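Local coordinates for putative lipoprotein (Bacteroides ovatus, PDB 3OQQ), which is of unknown function but is probably an extracellular lipoprotein and binds calcium ions, at residues 332-337 and 348-353; 133-138 and 341-346; 94-99 and 385-390. All coordinates share one frame; numbering follows the deposited sequence.

Contact 1 (332-337 and 348-353)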
loop_
_atom_site.group_PDB
_atom_site.type_symbol
_atom_site.label_atom_id
_atom_site.label_comp_id
_atom_site.label_asym_id
_atom_site.label_seq_id
_atom_site.Cartn_x
_atom_site.Cartn_y
_atom_site.Cartn_z
ATOM N N ARG A 332 4.220 -0.851 9.710
ATOM C CA ARG A 332 3.257 -1.942 9.936
ATOM C C ARG A 332 2.798 -2.583 8.589
ATOM O O ARG A 332 2.208 -3.666 8.581
ATOM C CB ARG A 332 2.049 -1.449 10.761
ATOM C CG ARG A 332 2.401 -0.995 12.179
ATOM C CD ARG A 332 2.535 -2.134 13.141
ATOM N NE ARG A 332 2.777 -1.668 14.508
ATOM C CZ ARG A 332 3.051 -2.464 15.540
ATOM N NH1 ARG A 332 3.108 -3.783 15.376
ATOM N NH2 ARG A 332 3.277 -1.950 16.740
ATOM N N GLN A 333 3.088 -1.911 7.459
ATOM C CA GLN A 333 2.736 -2.423 6.147
ATOM C C GLN A 333 3.935 -3.179 5.627
ATOM O O GLN A 333 4.773 -2.621 4.934
ATOM C CB GLN A 333 2.298 -1.294 5.209
ATOM C CG GLN A 333 1.312 -0.306 5.833
ATOM C CD GLN A 333 1.071 0.873 4.928
ATOM O OE1 GLN A 333 1.798 1.105 3.955
ATOM N NE2 GLN A 333 0.045 1.647 5.228
ATOM N N ASN A 334 4.063 -4.428 6.057
ATOM C CA ASN A 334 5.225 -5.222 5.719
ATOM C C ASN A 334 5.007 -5.964 4.388
ATOM O O ASN A 334 4.675 -7.145 4.364
ATOM C CB ASN A 334 5.593 -6.178 6.876
ATOM C CG ASN A 334 6.861 -6.950 6.616
ATOM O OD1 ASN A 334 7.532 -6.744 5.616
ATOM N ND2 ASN A 334 7.217 -7.852 7.490
ATOM N N PHE A 335 5.238 -5.243 3.289
ATOM C CA PHE A 335 5.132 -5.760 1.930
ATOM C C PHE A 335 6.276 -6.727 1.610
ATOM O O PHE A 335 7.380 -6.591 2.137
ATOM C CB PHE A 335 5.137 -4.596 0.914
ATOM C CG PHE A 335 3.902 -3.746 1.029
ATOM C CD1 PHE A 335 2.667 -4.227 0.617
ATOM C CD2 PHE A 335 3.970 -2.464 1.552
ATOM C CE1 PHE A 335 1.514 -3.444 0.748
ATOM C CE2 PHE A 335 2.820 -1.663 1.632
ATOM C CZ PHE A 335 1.602 -2.167 1.255
ATOM N N PHE A 336 6.004 -7.697 0.735
ATOM C CA PHE A 336 7.011 -8.689 0.350
ATOM C C PHE A 336 6.648 -9.342 -0.963
ATOM O O PHE A 336 5.503 -9.253 -1.420
ATOM C CB PHE A 336 7.187 -9.797 1.448
ATOM C CG PHE A 336 5.995 -10.695 1.739
ATOM C CD1 PHE A 336 5.056 -10.343 2.704
ATOM C CD2 PHE A 336 5.837 -11.908 1.075
ATOM C CE1 PHE A 336 3.973 -11.177 2.989
ATOM C CE2 PHE A 336 4.757 -12.747 1.364
ATOM C CZ PHE A 336 3.819 -12.368 2.304
ATOM N N ILE A 337 7.634 -10.048 -1.532
ATOM C CA ILE A 337 7.473 -10.881 -2.697
ATOM C C ILE A 337 8.106 -12.257 -2.433
ATOM O O ILE A 337 8.955 -12.404 -1.539
ATOM C CB ILE A 337 8.005 -10.262 -4.011
ATOM C CG1 ILE A 337 9.556 -9.990 -3.967
ATOM C CG2 ILE A 337 7.164 -9.029 -4.398
ATOM C CD1 ILE A 337 10.221 -10.042 -5.235
ATOM N N ARG A 348 14.118 -3.092 3.151
ATOM C CA ARG A 348 15.087 -2.896 4.227
ATOM C C ARG A 348 14.401 -2.604 5.561
ATOM O O ARG A 348 13.511 -1.749 5.627
ATOM C CB ARG A 348 16.031 -1.739 3.863
ATOM C CG ARG A 348 17.130 -1.550 4.865
ATOM C CD ARG A 348 18.037 -0.389 4.511
ATOM N NE ARG A 348 19.203 -0.368 5.397
ATOM C CZ ARG A 348 19.289 0.336 6.522
ATOM N NH1 ARG A 348 18.276 1.093 6.919
ATOM N NH2 ARG A 348 20.389 0.287 7.256
ATOM N N GLY A 349 14.835 -3.325 6.596
ATOM C CA GLY A 349 14.353 -3.152 7.955
ATOM C C GLY A 349 13.073 -3.892 8.271
ATOM O O GLY A 349 12.583 -3.786 9.390
ATOM N N TYR A 350 12.502 -4.620 7.289
ATOM C CA TYR A 350 11.244 -5.363 7.470
ATOM C C TYR A 350 11.524 -6.842 7.644
ATOM O O TYR A 350 12.301 -7.436 6.878
ATOM C CB TYR A 350 10.295 -5.114 6.283
ATOM C CG TYR A 350 9.707 -3.716 6.262
ATOM C CD1 TYR A 350 10.394 -2.654 5.673
ATOM C CD2 TYR A 350 8.439 -3.463 6.785
ATOM C CE1 TYR A 350 9.824 -1.378 5.588
ATOM C CE2 TYR A 350 7.870 -2.193 6.724
ATOM C CZ TYR A 350 8.560 -1.156 6.111
ATOM O OH TYR A 350 7.984 0.089 6.066
ATOM N N ALA A 351 10.874 -7.433 8.651
ATOM C CA ALA A 351 11.057 -8.825 9.062
ATOM C C ALA A 351 10.485 -9.845 8.085
ATOM O O ALA A 351 9.425 -9.622 7.478
ATOM C CB ALA A 351 10.402 -9.050 10.429
ATOM N N PRO A 352 11.122 -11.021 7.984
ATOM C CA PRO A 352 10.487 -12.114 7.220
ATOM C C PRO A 352 9.212 -12.548 7.940
ATOM O O PRO A 352 9.069 -12.244 9.126
ATOM C CB PRO A 352 11.529 -13.242 7.303
ATOM C CG PRO A 352 12.241 -12.986 8.581
ATOM C CD PRO A 352 12.350 -11.492 8.663
ATOM N N THR A 353 8.318 -13.285 7.272
ATOM C CA THR A 353 7.168 -13.831 7.989
ATOM C C THR A 353 7.709 -14.858 8.993
ATOM O O THR A 353 8.814 -15.364 8.772
ATOM C CB THR A 353 6.168 -14.478 7.006
ATOM O OG1 THR A 353 6.794 -15.605 6.407
ATOM C CG2 THR A 353 5.669 -13.516 5.931
HETATM O O HOH W 1 5.906 -0.520 4.063
#
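Thr-353 lays its CG2 methyl over one face of the Phe-336 ring, 4.1 Å from CE1 and displaced toward the rim, and the carbonyl oxygen of Asn-334 lies in plane at the edge of the same ring. The phenyl also stacks with the imidazole of His-346. Tyr-350 is met differently: Asn-334 OD1 and Gln-333 O both approach its ring obliquely, and the Asn-334 amide plane is turned 35° from that of the phenol as the two side chains slide past each other in opposite directions. OD1 comes to 3.3 Å from Tyr-350 CB, while Gln-333 O reaches CE2 at 3.6 Å.

The direct polar link is the hydrogen bond from Asn-334 ND2 to Ala-351 O, 2.8 Å long and nearly straight at 165°. The acceptor lies in the amide plane of Asn-334, and the donor sits in the carbonyl plane on a lone pair. CG of Asn-334, anti to the backbone N (chi1 -176°), stands beside the carbonyl carbon; from there ND2 meets the loop. A water completes the junction, donating to Gln-333 O at 2.5 Å and hydrogen-bonded to Tyr-350 OH, which is also hydrogen-bonded to Thr-330 O.

Asn-334 is the centre of an inverse gamma turn at the start of strand 333-339, in the six-stranded antiparallel sheet, and the loop leading from strand 343-346 toward helix 357-364 folds back over it here. Beyond the contact, OD1 of Asn-334 takes a hydrogen bond from His-346 ND1, and Thr-353 OG1 pairs with Glu-344 OE1. The Asn-334 amide thus acts as donor through ND2 and acceptor through OD1; each has a partner in a buried position, which is consistent with the assigned flip of the amide.

Contact 2 (133-138 and 341-346)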
loop_
_atom_site.group_PDB
_atom_site.type_symbol
_atom_site.label_atom_id
_atom_site.label_comp_id
_atom_site.label_asym_id
_atom_site.label_seq_id
_atom_site.Cartn_x
_atom_site.Cartn_y
_atom_site.Cartn_z
ATOM N N ASP A 133 14.233 -8.841 -7.313
ATOM C CA ASP A 133 14.017 -10.253 -7.006
ATOM C C ASP A 133 15.281 -11.054 -6.704
ATOM O O ASP A 133 15.196 -12.268 -6.545
ATOM C CB ASP A 133 13.288 -10.923 -8.192
ATOM C CG ASP A 133 13.985 -10.835 -9.548
ATOM O OD1 ASP A 133 15.227 -10.625 -9.580
ATOM O OD2 ASP A 133 13.284 -10.907 -10.577
ATOM N N GLY A 134 16.432 -10.407 -6.694
ATOM C CA GLY A 134 17.715 -11.091 -6.589
ATOM C C GLY A 134 18.294 -11.357 -5.223
ATOM O O GLY A 134 19.304 -12.066 -5.148
ATOM N N TRP A 135 17.696 -10.798 -4.138
ATOM C CA TRP A 135 18.170 -10.999 -2.761
ATOM C C TRP A 135 18.582 -12.473 -2.538
ATOM O O TRP A 135 17.817 -13.353 -2.922
ATOM C CB TRP A 135 17.077 -10.571 -1.732
ATOM C CG TRP A 135 17.460 -10.826 -0.307
ATOM C CD1 TRP A 135 18.299 -10.064 0.463
ATOM C CD2 TRP A 135 17.190 -12.018 0.451
ATOM N NE1 TRP A 135 18.505 -10.676 1.684
ATOM C CE2 TRP A 135 17.836 -11.877 1.699
ATOM C CE3 TRP A 135 16.388 -13.154 0.231
ATOM C CZ2 TRP A 135 17.749 -12.857 2.702
ATOM C CZ3 TRP A 135 16.310 -14.130 1.219
ATOM C CH2 TRP A 135 16.982 -13.976 2.437
ATOM N N PRO A 136 19.777 -12.803 -1.976
ATOM C CA PRO A 136 20.777 -11.918 -1.363
ATOM C C PRO A 136 21.817 -11.335 -2.333
ATOM O O PRO A 136 22.794 -10.776 -1.860
ATOM C CB PRO A 136 21.428 -12.842 -0.322
ATOM C CG PRO A 136 21.406 -14.171 -0.975
ATOM C CD PRO A 136 20.110 -14.223 -1.731
ATOM N N ILE A 137 21.591 -11.409 -3.663
ATOM C CA ILE A 137 22.505 -10.864 -4.668
ATOM C C ILE A 137 22.023 -9.479 -5.123
ATOM O O ILE A 137 20.817 -9.276 -5.326
ATOM C CB ILE A 137 22.679 -11.834 -5.873
ATOM C CG1 ILE A 137 23.234 -13.198 -5.401
ATOM C CG2 ILE A 137 23.592 -11.207 -6.985
ATOM C CD1 ILE A 137 23.096 -14.298 -6.405
ATOM N N GLN A 138 22.968 -8.547 -5.291
ATOM C CA GLN A 138 22.713 -7.169 -5.727
ATOM C C GLN A 138 23.969 -6.521 -6.270
ATOM O O GLN A 138 25.065 -6.830 -5.802
ATOM C CB GLN A 138 22.204 -6.325 -4.557
ATOM C CG GLN A 138 21.161 -5.278 -4.961
ATOM C CD GLN A 138 20.504 -4.617 -3.762
ATOM O OE1 GLN A 138 21.068 -4.543 -2.672
ATOM N NE2 GLN A 138 19.339 -4.037 -3.964
ATOM N N GLY A 341 10.678 -21.257 -5.747
ATOM C CA GLY A 341 11.462 -21.949 -4.734
ATOM C C GLY A 341 11.084 -21.547 -3.320
ATOM O O GLY A 341 11.455 -22.244 -2.379
ATOM N N GLY A 342 10.361 -20.427 -3.160
ATOM C CA GLY A 342 9.880 -19.981 -1.856
ATOM C C GLY A 342 10.701 -18.939 -1.116
ATOM O O GLY A 342 10.374 -18.595 0.023
ATOM N N LYS A 343 11.776 -18.433 -1.732
ATOM C CA LYS A 343 12.567 -17.360 -1.151
ATOM C C LYS A 343 11.673 -16.099 -1.024
ATOM O O LYS A 343 11.006 -15.711 -1.980
ATOM C CB LYS A 343 13.776 -17.098 -2.040
ATOM C CG LYS A 343 14.972 -16.495 -1.356
ATOM C CD LYS A 343 15.851 -15.796 -2.372
ATOM C CE LYS A 343 16.599 -16.723 -3.296
ATOM N NZ LYS A 343 17.141 -15.985 -4.458
ATOM N N GLU A 344 11.637 -15.506 0.166
ATOM C CA GLU A 344 10.808 -14.365 0.530
ATOM C C GLU A 344 11.673 -13.126 0.696
ATOM O O GLU A 344 12.672 -13.161 1.422
ATOM C CB GLU A 344 10.085 -14.728 1.842
ATOM C CG GLU A 344 8.810 -13.983 2.162
ATOM C CD GLU A 344 8.355 -14.286 3.575
ATOM O OE1 GLU A 344 7.673 -15.312 3.781
ATOM O OE2 GLU A 344 8.767 -13.547 4.496
ATOM N N ILE A 345 11.309 -12.034 -0.009
ATOM C CA ILE A 345 12.060 -10.775 0.021
ATOM C C ILE A 345 11.170 -9.671 0.596
ATOM O O ILE A 345 10.037 -9.539 0.191
ATOM C CB ILE A 345 12.603 -10.424 -1.407
ATOM C CG1 ILE A 345 13.359 -11.630 -2.018
ATOM C CG2 ILE A 345 13.487 -9.141 -1.412
ATOM C CD1 ILE A 345 13.642 -11.563 -3.542
ATOM N N HIS A 346 11.686 -8.902 1.553
ATOM C CA HIS A 346 10.996 -7.750 2.133
ATOM C C HIS A 346 11.860 -6.507 1.872
ATOM O O HIS A 346 13.011 -6.640 1.447
ATOM C CB HIS A 346 10.770 -7.966 3.647
ATOM C CG HIS A 346 9.830 -9.090 3.973
ATOM N ND1 HIS A 346 8.606 -8.847 4.533
ATOM C CD2 HIS A 346 9.982 -10.428 3.821
ATOM C CE1 HIS A 346 8.046 -10.033 4.716
ATOM N NE2 HIS A 346 8.833 -11.013 4.289
HETATM O O HOH W 2 16.732 -14.821 -6.995
#
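Lys-343 NZ has two partners, Trp-135 O of the 133-138 loop and a water: it donates a hydrogen bond to the carbonyl oxygen, 3.1 Å away, and a weak one to the water at 2.8 Å. That water in turn donates to Asp-133 O, so the ammonium group joins two backbone carbonyls of the loop, one directly and one, more weakly, through a water. The direct bond arrives with a C=O...N angle of 153°, the donor tilted 20° from the carbonyl plane. A bend at chi3 (-71°) turns CE of the lysine, and the methylene chain crosses the indole obliquely, CG lying at its edge near the ring plane, 3.7 Å from CZ3.

Strand 343-346 is the outermost strand at one end of the six-stranded antiparallel sheet, entered through a G1 beta bulge in which Gly-342 and Lys-343 both face Val-339. The loop between strands 122-131 and 150-161 packs against this edge strand, and Asp-133 N of the loop is hydrogen-bonded to OD2 of the calcium ligand Asp-149. Trp-135 turns its CB toward the strand, meeting Ile-345 CG1 at 3.9 Å, and the CD1 end of the isoleucine lies 3.5 Å from Asp-133 O. The indole also packs edge-to-face with Trp-384 and touches Leu-363 of helix 357-364.

A cis peptide bond precedes Pro-136, whose CB lies over one face of the indole, toward the rim.

Contact 3 (94-99 and 385-390)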
loop_
_atom_site.group_PDB
_atom_site.type_symbol
_atom_site.label_atom_id
_atom_site.label_comp_id
_atom_site.label_asym_id
_atom_site.label_seq_id
_atom_site.Cartn_x
_atom_site.Cartn_y
_atom_site.Cartn_z
ATOM N N GLU A 94 11.831 5.931 3.508
ATOM C CA GLU A 94 10.432 6.374 3.664
ATOM C C GLU A 94 10.161 7.559 2.744
ATOM O O GLU A 94 10.970 8.491 2.726
ATOM C CB GLU A 94 10.156 6.830 5.126
ATOM C CG GLU A 94 10.372 5.777 6.201
ATOM C CD GLU A 94 11.749 5.752 6.837
ATOM O OE1 GLU A 94 12.686 6.412 6.325
ATOM O OE2 GLU A 94 11.895 5.017 7.837
ATOM N N THR A 95 9.049 7.537 1.986
ATOM C CA THR A 95 8.658 8.685 1.151
ATOM C C THR A 95 7.500 9.393 1.857
ATOM O O THR A 95 6.877 10.296 1.299
ATOM C CB THR A 95 8.302 8.291 -0.276
ATOM O OG1 THR A 95 7.308 7.257 -0.254
ATOM C CG2 THR A 95 9.505 7.882 -1.083
ATOM N N ASN A 96 7.226 8.980 3.101
ATOM C CA ASN A 96 6.165 9.542 3.917
ATOM C C ASN A 96 6.707 9.949 5.283
ATOM O O ASN A 96 7.862 9.666 5.587
ATOM C CB ASN A 96 5.013 8.545 4.056
ATOM C CG ASN A 96 5.384 7.157 4.571
ATOM O OD1 ASN A 96 6.331 6.962 5.339
ATOM N ND2 ASN A 96 4.626 6.151 4.151
ATOM N N ARG A 97 5.868 10.596 6.104
ATOM C CA ARG A 97 6.178 11.024 7.468
ATOM C C ARG A 97 4.870 11.200 8.257
ATOM O O ARG A 97 3.797 11.308 7.652
ATOM C CB ARG A 97 6.992 12.332 7.454
ATOM C CG ARG A 97 6.171 13.578 7.120
ATOM C CD ARG A 97 6.982 14.849 7.189
ATOM N NE ARG A 97 6.179 16.008 6.807
ATOM C CZ ARG A 97 5.801 16.962 7.649
ATOM N NH1 ARG A 97 6.175 16.920 8.921
ATOM N NH2 ARG A 97 5.066 17.977 7.223
ATOM N N LEU A 98 4.960 11.231 9.593
ATOM C CA LEU A 98 3.822 11.503 10.467
ATOM C C LEU A 98 3.708 12.993 10.662
ATOM O O LEU A 98 4.717 13.684 10.869
ATOM C CB LEU A 98 3.960 10.823 11.837
ATOM C CG LEU A 98 3.610 9.361 11.925
ATOM C CD1 LEU A 98 3.899 8.840 13.322
ATOM C CD2 LEU A 98 2.166 9.094 11.505
ATOM N N ALA A 99 2.478 13.505 10.590
ATOM C CA ALA A 99 2.237 14.928 10.804
ATOM C C ALA A 99 0.899 15.105 11.479
ATOM O O ALA A 99 0.095 14.164 11.546
ATOM C CB ALA A 99 2.299 15.689 9.487
ATOM N N GLY A 385 13.727 -3.337 -2.098
ATOM C CA GLY A 385 12.374 -2.834 -2.309
ATOM C C GLY A 385 12.153 -1.420 -1.813
ATOM O O GLY A 385 12.711 -1.020 -0.788
ATOM N N VAL A 386 11.287 -0.672 -2.515
ATOM C CA VAL A 386 10.921 0.704 -2.159
ATOM C C VAL A 386 9.398 0.887 -2.255
ATOM O O VAL A 386 8.734 0.235 -3.059
ATOM C CB VAL A 386 11.686 1.777 -2.995
ATOM C CG1 VAL A 386 13.162 1.837 -2.603
ATOM C CG2 VAL A 386 11.537 1.552 -4.500
ATOM N N LYS A 387 8.850 1.751 -1.400
ATOM C CA LYS A 387 7.425 2.066 -1.371
ATOM C C LYS A 387 7.301 3.544 -1.701
ATOM O O LYS A 387 7.831 4.413 -0.992
ATOM C CB LYS A 387 6.824 1.711 -0.014
ATOM C CG LYS A 387 5.309 1.843 0.046
ATOM C CD LYS A 387 4.816 1.247 1.360
ATOM C CE LYS A 387 4.842 2.215 2.510
ATOM N NZ LYS A 387 4.297 1.593 3.745
ATOM N N LEU A 388 6.626 3.816 -2.815
ATOM C CA LEU A 388 6.584 5.141 -3.424
ATOM C C LEU A 388 5.179 5.719 -3.597
ATOM O O LEU A 388 4.218 4.952 -3.611
ATOM C CB LEU A 388 7.241 4.988 -4.837
ATOM C CG LEU A 388 8.588 4.227 -4.913
ATOM C CD1 LEU A 388 9.106 4.169 -6.310
ATOM C CD2 LEU A 388 9.663 4.876 -4.033
ATOM N N PRO A 389 5.037 7.044 -3.877
ATOM C CA PRO A 389 3.702 7.585 -4.223
ATOM C C PRO A 389 3.099 6.787 -5.373
ATOM O O PRO A 389 3.827 6.330 -6.266
ATOM C CB PRO A 389 4.014 9.033 -4.598
ATOM C CG PRO A 389 5.212 9.360 -3.755
ATOM C CD PRO A 389 6.055 8.131 -3.907
ATOM N N VAL A 390 1.792 6.554 -5.318
ATOM C CA VAL A 390 1.075 5.619 -6.207
ATOM C C VAL A 390 1.282 5.920 -7.709
ATOM O O VAL A 390 1.432 4.978 -8.490
ATOM C CB VAL A 390 -0.424 5.454 -5.838
ATOM C CG1 VAL A 390 -1.207 6.758 -6.023
ATOM C CG2 VAL A 390 -1.060 4.281 -6.596
HETATM O O HOH W 3 7.825 5.046 1.604
#
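Thr-95 and Leu-388 are the residues whose CA atoms lie nearest across the contact, 6.1 Å apart, where the chain about to enter strand 96-104 meets the end of strand 385-388. In the antiparallel beta structure, 96-104 pairs with 46-54 and 71-80, whereas 385-388 pairs with 122-131. The contact joins the residue before strand 96-104, and Asn-96 at its start, to the last residues of strand 385-388 and the proline after it.

Thr-95 carries most of it. Its CB points toward the other segment, and OG1, placed between the backbone N and the carbonyl carbon (chi1 53°), stands 3.0 Å from Lys-387 O. The same hydroxyl approaches Leu-388 CA at 3.9 Å and Pro-389 CD at 4.0 Å, so it lies against the backbone just where the strand gives way to the proline. On its other branch, the CG2 methyl of Thr-95 comes within 4.2 Å of Leu-388 CD2, a methyl-to-methyl contact.

A water bridges the two main chains, accepting from Thr-95 N at 2.8 Å and donating to Lys-387 O at 2.7 Å. Lys-387 runs its side chain past Asn-96, whose ND2 lies 4.3 Å from CE. The ammonium group of the lysine continues beyond the two segments to hydrogen-bond with Gln-333 OE1 and Thr-330 OG1, and Asn-96 ND2 makes a weak hydrogen bond to that same threonine. Thr-330 OG1 thus has a nitrogen from each segment, Lys-387 NZ and, more weakly, Asn-96 ND2.

In the fold
From the N terminus, the chain first reaches 94-99, whose partner 385-390 comes far later; contact 3 thus closes the longest loop and encloses both other contacts. Within it, 133-138 meets 341-346 in contact 2, spanning some 200 residues, while contact 1 joins 332-337 to 348-353 across the rest of the hairpin 333-339/343-346. The segments of contacts 1 and 2 alternate, so these loops cross. Side chains of contact 1 touch both other contacts, whereas contacts 2 and 3 do not touch. Contact 3 ties strand 96-104 to 385-388, and Lys-387 reaches Gln-333 of the six-stranded sheet; contact 2 ties that sheet's edge strand to the loop that precedes the calcium ligands.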